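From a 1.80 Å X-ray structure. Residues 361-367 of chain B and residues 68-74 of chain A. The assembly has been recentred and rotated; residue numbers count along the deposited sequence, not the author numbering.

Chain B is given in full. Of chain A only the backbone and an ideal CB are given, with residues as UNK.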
# COMPACT_ATOMS: atom_id res chain seq x y z
N PHE B 361 -5.04 6.56 -1.82
CA PHE B 361 -6.31 5.93 -1.45
C PHE B 361 -7.17 6.93 -0.66
O PHE B 361 -6.66 7.64 0.22
CB PHE B 361 -6.06 4.65 -0.65
CG PHE B 361 -7.29 3.84 -0.36
CD1 PHE B 361 -8.24 3.58 -1.35
CD2 PHE B 361 -7.49 3.29 0.91
CE1 PHE B 361 -9.37 2.82 -1.07
CE2 PHE B 361 -8.62 2.52 1.19
CZ PHE B 361 -9.56 2.29 0.19
N ASN B 362 -8.46 6.98 -0.99
CA ASN B 362 -9.42 7.93 -0.41
C ASN B 362 -9.17 9.39 -0.80
O ASN B 362 -9.86 10.29 -0.30
CB ASN B 362 -9.50 7.82 1.12
CG ASN B 362 -10.28 6.61 1.61
OD1 ASN B 362 -10.21 5.50 1.04
ND2 ASN B 362 -11.03 6.82 2.68
N GLY B 363 -8.21 9.63 -1.69
CA GLY B 363 -7.82 11.01 -2.05
C GLY B 363 -6.88 11.65 -1.04
O GLY B 363 -6.67 12.87 -1.07
N PHE B 364 -6.35 10.84 -0.12
CA PHE B 364 -5.32 11.31 0.82
C PHE B 364 -3.91 10.96 0.33
O PHE B 364 -3.72 10.70 -0.87
CB PHE B 364 -5.61 10.75 2.23
CG PHE B 364 -6.94 11.19 2.79
CD1 PHE B 364 -7.18 12.53 3.08
CD2 PHE B 364 -7.94 10.26 3.04
CE1 PHE B 364 -8.40 12.95 3.61
CE2 PHE B 364 -9.17 10.68 3.57
CZ PHE B 364 -9.39 12.01 3.85
N GLY B 365 -2.92 10.98 1.22
CA GLY B 365 -1.57 10.56 0.85
C GLY B 365 -0.58 11.66 0.48
O GLY B 365 0.59 11.37 0.25
N GLU B 366 -1.04 12.90 0.40
CA GLU B 366 -0.16 14.01 0.03
C GLU B 366 0.67 14.43 1.24
O GLU B 366 0.21 14.31 2.38
CB GLU B 366 -0.96 15.17 -0.52
CG GLU B 366 -1.72 14.81 -1.81
CD GLU B 366 -2.96 15.65 -2.04
OE1 GLU B 366 -2.82 16.87 -2.30
OE2 GLU B 366 -4.10 15.08 -2.00
N TYR B 367 1.90 14.88 0.99
CA TYR B 367 2.78 15.33 2.06
C TYR B 367 3.80 16.31 1.49
O TYR B 367 4.05 16.32 0.27
CB TYR B 367 3.51 14.13 2.70
CG TYR B 367 4.36 13.33 1.73
CD1 TYR B 367 5.70 13.68 1.49
CD2 TYR B 367 3.84 12.21 1.06
CE1 TYR B 367 6.49 12.95 0.59
CE2 TYR B 367 4.62 11.47 0.16
CZ TYR B 367 5.94 11.82 -0.06
OH TYR B 367 6.70 11.09 -0.94
N UNK A 68 -18.03 11.10 -1.59
CA UNK A 68 -16.64 11.52 -1.59
C UNK A 68 -16.08 11.51 -0.18
O UNK A 68 -16.76 11.91 0.76
CB UNK A 68 -16.50 12.91 -2.21
N UNK A 69 -14.82 11.09 -0.04
CA UNK A 69 -14.19 10.90 1.27
C UNK A 69 -13.28 12.04 1.67
O UNK A 69 -12.86 12.12 2.83
CB UNK A 69 -13.39 9.60 1.28
N UNK A 70 -12.95 12.91 0.72
CA UNK A 70 -11.96 13.96 0.93
C UNK A 70 -12.18 15.10 -0.06
O UNK A 70 -12.96 14.96 -1.02
CB UNK A 70 -10.54 13.40 0.79
N UNK A 71 -11.48 16.22 0.14
CA UNK A 71 -11.53 17.33 -0.81
C UNK A 71 -11.00 16.94 -2.19
O UNK A 71 -11.50 17.39 -3.21
CB UNK A 71 -10.73 18.52 -0.27
N UNK A 72 -9.97 16.08 -2.22
CA UNK A 72 -9.43 15.59 -3.49
C UNK A 72 -10.47 14.85 -4.33
O UNK A 72 -10.54 15.03 -5.54
CB UNK A 72 -8.24 14.67 -3.22
N UNK A 73 -11.29 14.02 -3.68
CA UNK A 73 -12.35 13.29 -4.38
C UNK A 73 -13.48 14.21 -4.82
O UNK A 73 -14.04 14.04 -5.90
CB UNK A 73 -12.91 12.18 -3.48
N UNK A 74 -13.81 15.19 -3.98
CA UNK A 74 -14.79 16.21 -4.35
C UNK A 74 -14.33 16.91 -5.65
O UNK A 74 -15.09 17.03 -6.61
CB UNK A 74 -14.97 17.22 -3.22

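Position 68 has an extended backbone, and its CA-to-CB bond runs sideways to chain B, with nothing of that stretch within 5.5 Å of the CB. Chain B therefore sets no preference, and many residues would do. The deposited one is A:Cys68, whose SG stays clear of the contact.

At position 69 the CB points toward chain B, beside the side chain of B:Asn362 and 4.9 Å from B:Phe364 CE2. With B:Asn362 so near, a small side chain suits best, and alanine or serine would both be reasonable. A:Ala69 fills the place with a single methyl group, while its backbone O lies 3.6 Å from B:Phe364 CZ.

Position 70 also points toward chain B, and it comes right before the helix that starts at 71. Two features stand out: the CB is 3.4 Å from B:Asn362 O, a carbonyl acceptor, and 3.6 Å from B:Phe364 CZ. A short side chain with a donor is indicated, and the N-cap position favours serine, threonine, aspartate or asparagine; the carbonyl weighs against aspartate. A:Ser70, with chi1 in p, donates from OG to B:Asn362 O at 2.6 Å. The same OG accepts a weak capping bond from the backbone N of 73, at 3.4 Å. Its CB lies over one face of the B:Phe364 ring, 3.9 Å from the centroid, in a CH-pi contact. B:Gly363 helps make room: a CB there would fall 2.3 Å from A:Ser70 OG, a clash.

Position 71, in the first turn of the helix, points sideways and meets nothing of chain B, so polar residues are plausible. A:Ser71 finds its hydrogen bond elsewhere in the structure.

Position 72 points toward chain B, its ideal CB a tight 3.2 Å from B:Gly363 O and 4.3 Å from B:Glu366 OE2. Little bulk is welcome, and a negative charge would be unfavourable beside that carboxylate; alanine, serine or glycine would fit. A:Ser72 takes chi1 t. Its backbone N donates to a water (3.1 Å), which in turn donates to B:Gly363 O (3.1 Å), bridging the chains.

Position 73 points toward chain B from farther back, its CB 4.8 Å from B:Asn362 O, leaving room for a longer chain such as glutamine, glutamate or methionine. A:Glu73 reaches back along its own chain, where OE2 accepts from A:Ala69 N at 2.8 Å and so braces the turn before the helix. Its OE1 packs 3.2 Å from B:Asn362 C.

Position 74 is out of reach of chain B, which leaves the choice open. A:Ile74 contributes through its backbone, N donating to A:Ser70 O at 3.1 Å.

Chain A, residues 68-74: CASSSEI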
# COMPACT_ATOMS: atom_id res chain seq x y z
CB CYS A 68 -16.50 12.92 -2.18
SG CYS A 68 -16.90 13.02 -3.95
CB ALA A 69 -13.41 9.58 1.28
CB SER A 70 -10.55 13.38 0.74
OG SER A 70 -10.39 12.85 -0.57
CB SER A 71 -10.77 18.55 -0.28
OG SER A 71 -9.40 18.23 -0.06
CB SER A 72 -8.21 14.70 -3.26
OG SER A 72 -7.73 14.18 -4.50
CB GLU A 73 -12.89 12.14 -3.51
CG GLU A 73 -11.85 11.05 -3.30
CD GLU A 73 -12.40 9.78 -2.67
OE1 GLU A 73 -11.69 8.76 -2.72
OE2 GLU A 73 -13.53 9.81 -2.12
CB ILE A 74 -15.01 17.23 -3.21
CG1 ILE A 74 -15.75 16.57 -2.05
CG2 ILE A 74 -15.81 18.44 -3.70
CD1 ILE A 74 -15.68 17.36 -0.72
O HOH W 1 -8.04 15.39 0.07
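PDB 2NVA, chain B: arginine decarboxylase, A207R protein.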